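Local coordinates for protein putative NADPH:quinone oxidoreductase (Ralstonia eutropha, PDB 3IUP) that probably reduces quinones with electrons from NADPH, which it binds, as a medium-chain dehydrogenase/reductase-like oxidoreductase with a GroES-like domain, at residues I39-L44 / K368-P373; N45-G50 / V94-A99. All blocks are in the same frame, centred on the assembly; numbering follows the deposited sequence.

Overall arrangement
Interaction 1 pairs strand 34-43 with the late strand 369-372, and interaction 2 ties the start of helix 46-53 to the chain entering strand 98-105. Since 98-105 is also a neighbour of 34-43, both contacts reach the same mixed sheet, and the second is nested within the loop closed by the first. Their centres are 9 Å apart. They meet where Ser42 OG lies 2.6 Å from Glu97 O and Ala41 O lies 2.8 Å from Ala99 N, both probable hydrogen bonds. Toward the cofactor they converge again: Lys368 of interaction 1 holds the NADPH diphosphate and also bonds Asn45 OD1 of interaction 2, while Pro46 touches NADPH.

Interaction 1: I39-L44 / K368-P373. With NDP (NADPH dihydro-nicotinamide-adenine-dinucleotide phosphate), chain C.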
ATOM      1  N   ILE A  39     -32.678 -23.483   3.403  1.00 15.90           N
ATOM      2  CA  ILE A  39     -31.702 -22.988   2.425  0.60 17.20           C
ATOM      3  C   ILE A  39     -31.654 -23.950   1.227  1.00 16.62           C
ATOM      4  O   ILE A  39     -31.500 -25.152   1.394  1.00 17.00           O
ATOM      5  CB  ILE A  39     -30.315 -22.798   3.053  0.60 16.53           C
ATOM      6  CG1 ILE A  39     -30.396 -21.796   4.215  0.60 18.08           C
ATOM      7  CG2 ILE A  39     -29.319 -22.304   1.981  0.60 17.70           C
ATOM      8  CD1 ILE A  39     -29.164 -21.767   5.108  0.60 17.55           C
ATOM      9  N   GLU A  40     -31.838 -23.394   0.032  1.00 16.79           N
ATOM     10  CA  GLU A  40     -31.896 -24.195  -1.201  1.00 17.03           C
ATOM     11  C   GLU A  40     -30.760 -23.887  -2.176  1.00 17.86           C
ATOM     12  O   GLU A  40     -30.609 -24.589  -3.195  1.00 16.68           O
ATOM     13  CB  GLU A  40     -33.266 -24.033  -1.874  1.00 18.06           C
ATOM     14  CG  GLU A  40     -34.356 -24.568  -0.960  1.00 19.59           C
ATOM     15  CD  GLU A  40     -35.730 -24.568  -1.549  1.00 25.60           C
ATOM     16  OE1 GLU A  40     -35.928 -23.972  -2.600  1.00 26.84           O
ATOM     17  OE2 GLU A  40     -36.608 -25.258  -0.960  1.00 28.60           O
ATOM     18  N   ALA A  41     -29.961 -22.854  -1.886  1.00 17.67           N
ATOM     19  CA  ALA A  41     -28.898 -22.436  -2.810  1.00 17.16           C
ATOM     20  C   ALA A  41     -27.858 -21.632  -2.045  1.00 17.55           C
ATOM     21  O   ALA A  41     -28.179 -20.603  -1.454  1.00 17.31           O
ATOM     22  CB  ALA A  41     -29.426 -21.625  -3.979  1.00 17.46           C
ATOM     23  N   SER A  42     -26.615 -22.079  -2.074  1.00 16.45           N
ATOM     24  CA  SER A  42     -25.530 -21.337  -1.452  1.00 16.86           C
ATOM     25  C   SER A  42     -24.232 -21.611  -2.233  1.00 16.92           C
ATOM     26  O   SER A  42     -23.876 -22.761  -2.429  1.00 17.82           O
ATOM     27  CB  SER A  42     -25.399 -21.772   0.003  1.00 17.00           C
ATOM     28  OG  SER A  42     -24.375 -21.121   0.683  1.00 20.24           O
ATOM     29  N   PRO A  43     -23.525 -20.561  -2.651  1.00 16.22           N
ATOM     30  CA  PRO A  43     -22.385 -20.762  -3.519  1.00 16.05           C
ATOM     31  C   PRO A  43     -21.154 -21.132  -2.728  1.00 17.27           C
ATOM     32  O   PRO A  43     -21.048 -20.774  -1.560  1.00 16.40           O
ATOM     33  CB  PRO A  43     -22.230 -19.388  -4.173  1.00 16.56           C
ATOM     34  CG  PRO A  43     -22.637 -18.445  -3.114  1.00 16.58           C
ATOM     35  CD  PRO A  43     -23.798 -19.134  -2.443  1.00 16.75           C
ATOM     36  N   LEU A  44     -20.226 -21.852  -3.377  1.00 16.79           N
ATOM     37  CA  LEU A  44     -18.892 -22.091  -2.869  1.00 16.41           C
ATOM     38  C   LEU A  44     -17.954 -21.030  -3.445  1.00 17.59           C
ATOM     39  O   LEU A  44     -17.454 -21.142  -4.571  1.00 19.47           O
ATOM     40  CB  LEU A  44     -18.415 -23.486  -3.269  1.00 17.68           C
ATOM     41  CG  LEU A  44     -18.911 -24.591  -2.361  1.00 19.10           C
ATOM     42  CD1 LEU A  44     -18.950 -25.923  -3.115  1.00 18.00           C
ATOM     43  CD2 LEU A  44     -18.007 -24.668  -1.106  1.00 19.13           C
ATOM     44  N   LYS A 368     -17.652 -22.475 -10.900  1.00 22.38           N
ATOM     45  CA  LYS A 368     -18.203 -22.265  -9.573  1.00 22.78           C
ATOM     46  C   LYS A 368     -19.331 -23.269  -9.278  1.00 21.43           C
ATOM     47  O   LYS A 368     -20.213 -23.493 -10.109  1.00 21.18           O
ATOM     48  CB  LYS A 368     -18.696 -20.851  -9.383  1.00 22.58           C
ATOM     49  CG  LYS A 368     -19.071 -20.539  -7.910  1.00 24.01           C
ATOM     50  CD  LYS A 368     -19.634 -19.153  -7.704  1.00 24.40           C
ATOM     51  CE  LYS A 368     -18.573 -18.051  -7.891  1.00 23.51           C
ATOM     52  NZ  LYS A 368     -17.576 -18.040  -6.817  1.00 23.08           N
ATOM     53  N   TYR A 369     -19.275 -23.867  -8.098  1.00 20.20           N
ATOM     54  CA  TYR A 369     -20.267 -24.856  -7.682  1.00 19.33           C
ATOM     55  C   TYR A 369     -21.302 -24.193  -6.766  1.00 19.00           C
ATOM     56  O   TYR A 369     -20.943 -23.359  -5.954  1.00 18.87           O
ATOM     57  CB  TYR A 369     -19.598 -26.027  -6.958  1.00 19.78           C
ATOM     58  CG  TYR A 369     -19.060 -27.131  -7.852  1.00 21.02           C
ATOM     59  CD1 TYR A 369     -18.528 -26.869  -9.104  1.00 23.53           C
ATOM     60  CD2 TYR A 369     -19.086 -28.459  -7.412  1.00 23.30           C
ATOM     61  CE1 TYR A 369     -18.052 -27.923  -9.901  1.00 23.42           C
ATOM     62  CE2 TYR A 369     -18.618 -29.504  -8.192  1.00 23.68           C
ATOM     63  CZ  TYR A 369     -18.107 -29.224  -9.438  1.00 26.12           C
ATOM     64  OH  TYR A 369     -17.639 -30.282 -10.180  1.00 25.81           O
ATOM     65  N   LEU A 370     -22.557 -24.623  -6.889  1.00 17.43           N
ATOM     66  CA  LEU A 370     -23.683 -24.151  -6.049  1.00 17.56           C
ATOM     67  C   LEU A 370     -24.097 -25.323  -5.177  1.00 17.91           C
ATOM     68  O   LEU A 370     -24.247 -26.435  -5.678  1.00 17.75           O
ATOM     69  CB  LEU A 370     -24.849 -23.756  -6.910  1.00 17.79           C
ATOM     70  CG  LEU A 370     -26.054 -23.142  -6.205  1.00 18.41           C
ATOM     71  CD1 LEU A 370     -25.646 -21.782  -5.606  1.00 15.54           C
ATOM     72  CD2 LEU A 370     -27.229 -23.019  -7.202  1.00 20.82           C
ATOM     73  N   ILE A 371     -24.241 -25.094  -3.882  1.00 16.90           N
ATOM     74  CA  ILE A 371     -24.733 -26.123  -2.989  1.00 17.41           C
ATOM     75  C   ILE A 371     -26.204 -25.915  -2.768  1.00 17.71           C
ATOM     76  O   ILE A 371     -26.678 -24.781  -2.515  1.00 17.74           O
ATOM     77  CB  ILE A 371     -24.033 -26.091  -1.612  1.00 16.06           C
ATOM     78  CG1 ILE A 371     -22.518 -26.276  -1.728  1.00 18.48           C
ATOM     79  CG2 ILE A 371     -24.619 -27.171  -0.619  1.00 18.36           C
ATOM     80  CD1 ILE A 371     -21.756 -25.769  -0.474  1.00 18.92           C
ATOM     81  N   ASN A 372     -26.957 -27.005  -2.840  1.00 18.01           N
ATOM     82  CA  ASN A 372     -28.313 -27.001  -2.341  1.00 17.91           C
ATOM     83  C   ASN A 372     -28.351 -27.890  -1.112  1.00 18.71           C
ATOM     84  O   ASN A 372     -28.364 -29.115  -1.235  1.00 17.92           O
ATOM     85  CB  ASN A 372     -29.299 -27.505  -3.392  1.00 18.89           C
ATOM     86  CG  ASN A 372     -30.726 -27.612  -2.848  1.00 20.84           C
ATOM     87  OD1 ASN A 372     -30.983 -27.421  -1.657  1.00 20.10           O
ATOM     88  ND2 ASN A 372     -31.660 -27.874  -3.740  1.00 25.66           N
ATOM     89  N   PRO A 373     -28.351 -27.294   0.094  1.00 18.84           N
ATOM     90  CA  PRO A 373     -28.247 -28.109   1.322  1.00 19.44           C
ATOM     91  C   PRO A 373     -29.335 -29.113   1.490  1.00 20.12           C
ATOM     92  O   PRO A 373     -29.152 -30.097   2.219  1.00 20.52           O
ATOM     93  CB  PRO A 373     -28.350 -27.057   2.442  1.00 19.64           C
ATOM     94  CG  PRO A 373     -27.729 -25.851   1.812  1.00 17.82           C
ATOM     95  CD  PRO A 373     -28.251 -25.863   0.402  1.00 18.84           C
TER
HETATM   96  PA  NDP C 401     -14.509 -17.269  -9.652  0.80 19.46           P
HETATM   97  O1A NDP C 401     -15.732 -17.063 -10.399  0.80 17.83           O
HETATM   98  O2A NDP C 401     -14.258 -18.585  -9.025  0.80 20.74           O
HETATM   99  O5B NDP C 401     -13.304 -16.942 -10.739  0.80 17.61           O
HETATM  100  C5B NDP C 401     -11.964 -16.977 -10.233  0.80 18.49           C
HETATM  101  C4B NDP C 401     -11.043 -16.464 -11.298  0.80 16.98           C
HETATM  102  O4B NDP C 401      -9.766 -16.488 -10.730  0.80 20.34           O
HETATM  103  C3B NDP C 401     -11.030 -17.340 -12.561  0.80 18.15           C
HETATM  104  O3B NDP C 401     -11.139 -16.625 -13.774  0.80 18.71           O
HETATM  105  C2B NDP C 401      -9.635 -18.002 -12.520  0.80 18.25           C
HETATM  106  O2B NDP C 401      -9.041 -18.200 -13.803  0.80 17.45           O
HETATM  107  C1B NDP C 401      -8.851 -16.969 -11.722  0.80 18.81           C
HETATM  108  N9A NDP C 401      -7.697 -17.535 -11.010  0.80 18.89           N
HETATM  109  C8A NDP C 401      -7.739 -18.635 -10.177  0.80 20.10           C
HETATM  110  N7A NDP C 401      -6.521 -18.812  -9.636  0.80 16.64           N
HETATM  111  C5A NDP C 401      -5.681 -17.818 -10.102  0.80 21.48           C
HETATM  112  C6A NDP C 401      -4.324 -17.497  -9.900  0.80 21.56           C
HETATM  113  N6A NDP C 401      -3.483 -18.251  -9.170  0.80 20.30           N
HETATM  114  N1A NDP C 401      -3.793 -16.395 -10.539  0.80 19.83           N
HETATM  115  C2A NDP C 401      -4.540 -15.634 -11.383  0.80 19.86           C
HETATM  116  N3A NDP C 401      -5.865 -15.949 -11.577  0.80 22.52           N
HETATM  117  C4A NDP C 401      -6.425 -17.014 -10.956  0.80 21.16           C
HETATM  118  O3  NDP C 401     -14.255 -16.212  -8.455  0.80 20.99           O
HETATM  119  PN  NDP C 401     -15.272 -15.162  -7.907  0.80 20.11           P
HETATM  120  O1N NDP C 401     -15.831 -14.298  -8.918  0.80 16.98           O
HETATM  121  O2N NDP C 401     -16.259 -15.783  -6.960  0.80 16.24           O
HETATM  122  O5D NDP C 401     -14.261 -14.267  -6.994  0.80 19.48           O
HETATM  123  C5D NDP C 401     -13.319 -13.398  -7.642  0.80 20.79           C
HETATM  124  C4D NDP C 401     -12.315 -12.879  -6.618  0.80 21.31           C
HETATM  125  O4D NDP C 401     -12.990 -11.856  -5.856  0.80 21.51           O
HETATM  126  C3D NDP C 401     -11.760 -13.918  -5.623  0.80 21.77           C
HETATM  127  O3D NDP C 401     -10.392 -13.689  -5.348  0.80 19.22           O
HETATM  128  C2D NDP C 401     -12.576 -13.614  -4.377  0.80 22.47           C
HETATM  129  O2D NDP C 401     -12.001 -14.031  -3.148  0.80 25.64           O
HETATM  130  C1D NDP C 401     -12.642 -12.088  -4.492  0.80 21.89           C
HETATM  131  N1N NDP C 401     -13.651 -11.470  -3.601  0.80 19.96           N
HETATM  132  C2N NDP C 401     -13.167 -10.706  -2.591  0.80 20.71           C
HETATM  133  C3N NDP C 401     -14.004 -10.099  -1.693  0.80 19.78           C
HETATM  134  C7N NDP C 401     -13.453  -9.139  -0.656  0.80 20.14           C
HETATM  135  O7N NDP C 401     -14.361  -8.669   0.289  0.80 19.94           O
HETATM  136  N7N NDP C 401     -12.173  -8.753  -0.584  0.80 17.59           N
HETATM  137  C4N NDP C 401     -15.455 -10.037  -1.975  0.80 17.42           C
HETATM  138  C5N NDP C 401     -15.893 -10.901  -3.132  0.80 21.10           C
HETATM  139  C6N NDP C 401     -14.963 -11.581  -3.909  0.80 21.29           C
HETATM  140  P2B NDP C 401      -8.381 -19.647 -14.220  0.80 20.66           P
HETATM  141  O1X NDP C 401      -9.458 -20.409 -15.005  0.80 20.30           O
HETATM  142  O2X NDP C 401      -7.920 -20.455 -13.010  0.80 20.42           O
HETATM  143  O3X NDP C 401      -7.189 -19.256 -15.106  0.80 19.10           O
HETATM  144  O   HOH W   1     -17.088 -23.199  -6.327  1.00 16.97           O
HETATM  145  O   HOH W   2     -15.457 -19.719  -6.912  1.00 27.08           O
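An antiparallel strand pair of the GroES-like domain's mixed sheet joins residues 39-43 to residues 369-372 and leads to Lys368, whose side chain reaches the NADPH diphosphate. Ser42 and Ile371 form its hydrogen-bonded pair: Ser42 N reaches Ile371 O at 2.7 Å, and Ile371 N returns a bond to Ser42 O at 2.8 Å. Beyond the non-hydrogen-bonded pair Pro43-Leu370, Leu44 N donates to Tyr369 O (3.1 Å), and a water links Leu44 O to Tyr369 N. On one face the side chains of Leu44 and Ile371 meet at about a right angle, Ile371 CD1 coming to 3.6 Å from Leu44 CG. On the face of Pro43 and Leu370, Leu370 CG is turned anti to its own N (chi1 -175°), which brings CD1 against the Ser42 backbone and both methyls near Ala41 CB. At the far end, the Pro373 ring lies against Ile39 O and CG2. Glu40 and Ala41 both face Ala99 on the other side of the strand, forming a classic beta bulge. Lys368 starts out extended, then bends at chi3 and chi4 (both -70°) to set NZ 2.6 Å from NDP O2N; Asn45 OD1 also grips this ammonium, and a water accepting from NZ lies in position to donate to NDP O2A. Such a return of the C-terminal chain to the catalytic-domain sheet is consistent with a medium-chain dehydrogenase/reductase fold.

Interaction 2: N45-G50 / V94-A99; sequences NPSDLG and VGNEGA
Asp48 reaches from the first turn of helix 46-53 with its carboxylate oblique to the Asn96 amide, the two planes 47° apart. Its OD1 accepts Asn96 N at 2.8 Å on the syn side, the donor tilted out of the carboxylate plane. With CG beside the backbone N (chi1 -57°), the carboxylate turns back to the start of its own helix, where OD2 takes Asn45 N through its anti lone pair at 3.0 Å. Asn45 and Glu97 cross at about a right angle, their amide and carboxylate planes steeply inclined. Asn45 ND2 donates to Glu97 OE2 at 3.0 Å; the acceptor lies nearly in the amide plane, but the donor stands 23° out of the carboxylate plane on its anti side. Glu97 OE1 takes the backbone N of Phe154 and Val155, and Asn45 OD1 is engaged by Lys368. One water joins Asn45 ND2, Ser47 OG, Asp48 OD2 and Asn96 ND2; another bridges Asp48 OD1 to Gly95 N. Ser47 O is bonded by Arg274 of the second subunit. Asn45 sits at the N-cap; Asp48 supplies one half of a capping box, the N3 side chain to N-cap N bond, without the other half, at a helix start bordering the NADPH pocket.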
ATOM      1  N   ASN A  45     -17.798 -19.947  -2.721  1.00 16.98           N
ATOM      2  CA  ASN A  45     -16.969 -18.843  -3.170  1.00 18.31           C
ATOM      3  C   ASN A  45     -15.560 -19.053  -2.555  1.00 19.12           C
ATOM      4  O   ASN A  45     -15.401 -19.753  -1.522  1.00 18.48           O
ATOM      5  CB  ASN A  45     -17.528 -17.528  -2.685  1.00 17.88           C
ATOM      6  CG  ASN A  45     -18.853 -17.142  -3.305  1.00 18.95           C
ATOM      7  OD1 ASN A  45     -19.130 -17.409  -4.497  1.00 20.77           O
ATOM      8  ND2 ASN A  45     -19.710 -16.457  -2.477  1.00 19.32           N
ATOM      9  N   PRO A  46     -14.547 -18.388  -3.115  1.00 19.93           N
ATOM     10  CA  PRO A  46     -13.177 -18.487  -2.574  1.00 20.12           C
ATOM     11  C   PRO A  46     -13.066 -18.134  -1.098  1.00 20.08           C
ATOM     12  O   PRO A  46     -12.379 -18.838  -0.383  1.00 19.81           O
ATOM     13  CB  PRO A  46     -12.397 -17.507  -3.464  1.00 21.37           C
ATOM     14  CG  PRO A  46     -13.095 -17.638  -4.804  1.00 20.37           C
ATOM     15  CD  PRO A  46     -14.574 -17.599  -4.364  1.00 20.47           C
ATOM     16  N   SER A  47     -13.811 -17.135  -0.623  1.00 21.04           N
ATOM     17  CA  SER A  47     -13.853 -16.820   0.812  1.00 22.01           C
ATOM     18  C   SER A  47     -14.333 -18.009   1.623  1.00 21.08           C
ATOM     19  O   SER A  47     -13.802 -18.298   2.675  1.00 21.44           O
ATOM     20  CB  SER A  47     -14.758 -15.628   1.087  1.00 22.70           C
ATOM     21  OG  SER A  47     -15.907 -15.694   0.224  1.00 26.56           O
ATOM     22  N   ASP A  48     -15.308 -18.749   1.084  1.00 19.36           N
ATOM     23  CA  ASP A  48     -15.832 -19.932   1.785  1.00 18.38           C
ATOM     24  C   ASP A  48     -14.829 -21.063   1.821  1.00 18.46           C
ATOM     25  O   ASP A  48     -14.692 -21.737   2.815  1.00 19.95           O
ATOM     26  CB  ASP A  48     -17.124 -20.422   1.128  1.00 18.65           C
ATOM     27  CG  ASP A  48     -18.218 -19.326   1.087  1.00 20.12           C
ATOM     28  OD1 ASP A  48     -18.520 -18.774   2.207  1.00 19.57           O
ATOM     29  OD2 ASP A  48     -18.721 -19.019  -0.043  1.00 18.62           O
ATOM     30  N   LEU A  49     -14.107 -21.259   0.708  1.00 18.53           N
ATOM     31  CA  LEU A  49     -13.163 -22.350   0.595  1.00 19.30           C
ATOM     32  C   LEU A  49     -12.037 -22.124   1.613  1.00 18.47           C
ATOM     33  O   LEU A  49     -11.490 -23.083   2.163  1.00 19.73           O
ATOM     34  CB  LEU A  49     -12.614 -22.388  -0.843  1.00 19.47           C
ATOM     35  CG  LEU A  49     -13.651 -22.642  -1.918  1.00 19.32           C
ATOM     36  CD1 LEU A  49     -12.966 -22.588  -3.308  1.00 22.29           C
ATOM     37  CD2 LEU A  49     -14.349 -23.911  -1.748  1.00 21.70           C
ATOM     38  N   GLY A  50     -11.709 -20.866   1.859  1.00 19.96           N
ATOM     39  CA  GLY A  50     -10.669 -20.502   2.836  1.00 21.34           C
ATOM     40  C   GLY A  50     -11.041 -21.014   4.216  1.00 21.35           C
ATOM     41  O   GLY A  50     -10.248 -21.638   4.926  1.00 22.41           O
ATOM     42  N   VAL A  94     -19.872 -23.042   7.992  1.00 17.21           N
ATOM     43  CA  VAL A  94     -19.264 -22.486   6.788  1.00 16.92           C
ATOM     44  C   VAL A  94     -20.360 -21.976   5.872  1.00 16.64           C
ATOM     45  O   VAL A  94     -21.491 -22.474   5.906  1.00 16.64           O
ATOM     46  CB  VAL A  94     -18.384 -23.556   6.082  1.00 18.02           C
ATOM     47  CG1 VAL A  94     -17.711 -22.963   4.825  1.00 19.70           C
ATOM     48  CG2 VAL A  94     -17.329 -24.079   7.025  1.00 19.36           C
ATOM     49  N   GLY A  95     -20.024 -20.986   5.048  1.00 16.86           N
ATOM     50  CA  GLY A  95     -20.887 -20.499   4.004  1.00 16.95           C
ATOM     51  C   GLY A  95     -21.404 -19.124   4.337  1.00 17.74           C
ATOM     52  O   GLY A  95     -22.264 -18.972   5.201  1.00 18.32           O
ATOM     53  N   ASN A  96     -20.881 -18.109   3.646  1.00 17.84           N
ATOM     54  CA  ASN A  96     -21.251 -16.721   3.935  1.00 17.63           C
ATOM     55  C   ASN A  96     -22.681 -16.408   3.589  1.00 17.46           C
ATOM     56  O   ASN A  96     -23.367 -15.766   4.375  1.00 17.54           O
ATOM     57  CB  ASN A  96     -20.373 -15.718   3.168  1.00 18.84           C
ATOM     58  CG  ASN A  96     -19.035 -15.518   3.811  1.00 25.06           C
ATOM     59  OD1 ASN A  96     -18.961 -15.165   4.989  1.00 31.52           O
ATOM     60  ND2 ASN A  96     -17.954 -15.679   3.039  1.00 30.33           N
ATOM     61  N   GLU A  97     -23.118 -16.812   2.400  1.00 16.36           N
ATOM     62  CA  GLU A  97     -24.352 -16.315   1.825  1.00 17.34           C
ATOM     63  C   GLU A  97     -25.152 -17.447   1.213  1.00 16.89           C
ATOM     64  O   GLU A  97     -24.598 -18.492   0.847  1.00 16.11           O
ATOM     65  CB  GLU A  97     -24.078 -15.245   0.722  1.00 16.61           C
ATOM     66  CG  GLU A  97     -23.413 -15.762  -0.521  1.00 18.50           C
ATOM     67  CD  GLU A  97     -23.134 -14.702  -1.595  1.00 21.71           C
ATOM     68  OE1 GLU A  97     -23.827 -13.651  -1.602  1.00 20.98           O
ATOM     69  OE2 GLU A  97     -22.287 -15.001  -2.485  1.00 24.50           O
ATOM     70  N   GLY A  98     -26.447 -17.230   1.111  1.00 18.04           N
ATOM     71  CA  GLY A  98     -27.312 -18.179   0.415  1.00 17.55           C
ATOM     72  C   GLY A  98     -28.734 -17.705   0.328  1.00 16.85           C
ATOM     73  O   GLY A  98     -29.070 -16.580   0.734  1.00 17.56           O
ATOM     74  N   ALA A  99     -29.583 -18.577  -0.165  1.00 16.29           N
ATOM     75  CA  ALA A  99     -30.960 -18.198  -0.423  1.00 15.84           C
ATOM     76  C   ALA A  99     -31.847 -19.377  -0.198  1.00 16.93           C
ATOM     77  O   ALA A  99     -31.403 -20.536  -0.300  1.00 16.26           O
ATOM     78  CB  ALA A  99     -31.109 -17.676  -1.877  1.00 16.22           C
TER
HETATM   79  O   HOH W   3     -18.558 -16.131   0.341  1.00 25.06           O
HETATM   80  O   HOH W   4     -21.449 -18.632   0.555  1.00 16.92           O
HETATM   81  O   HOH W   5     -17.645 -19.210   4.808  1.00 20.12           O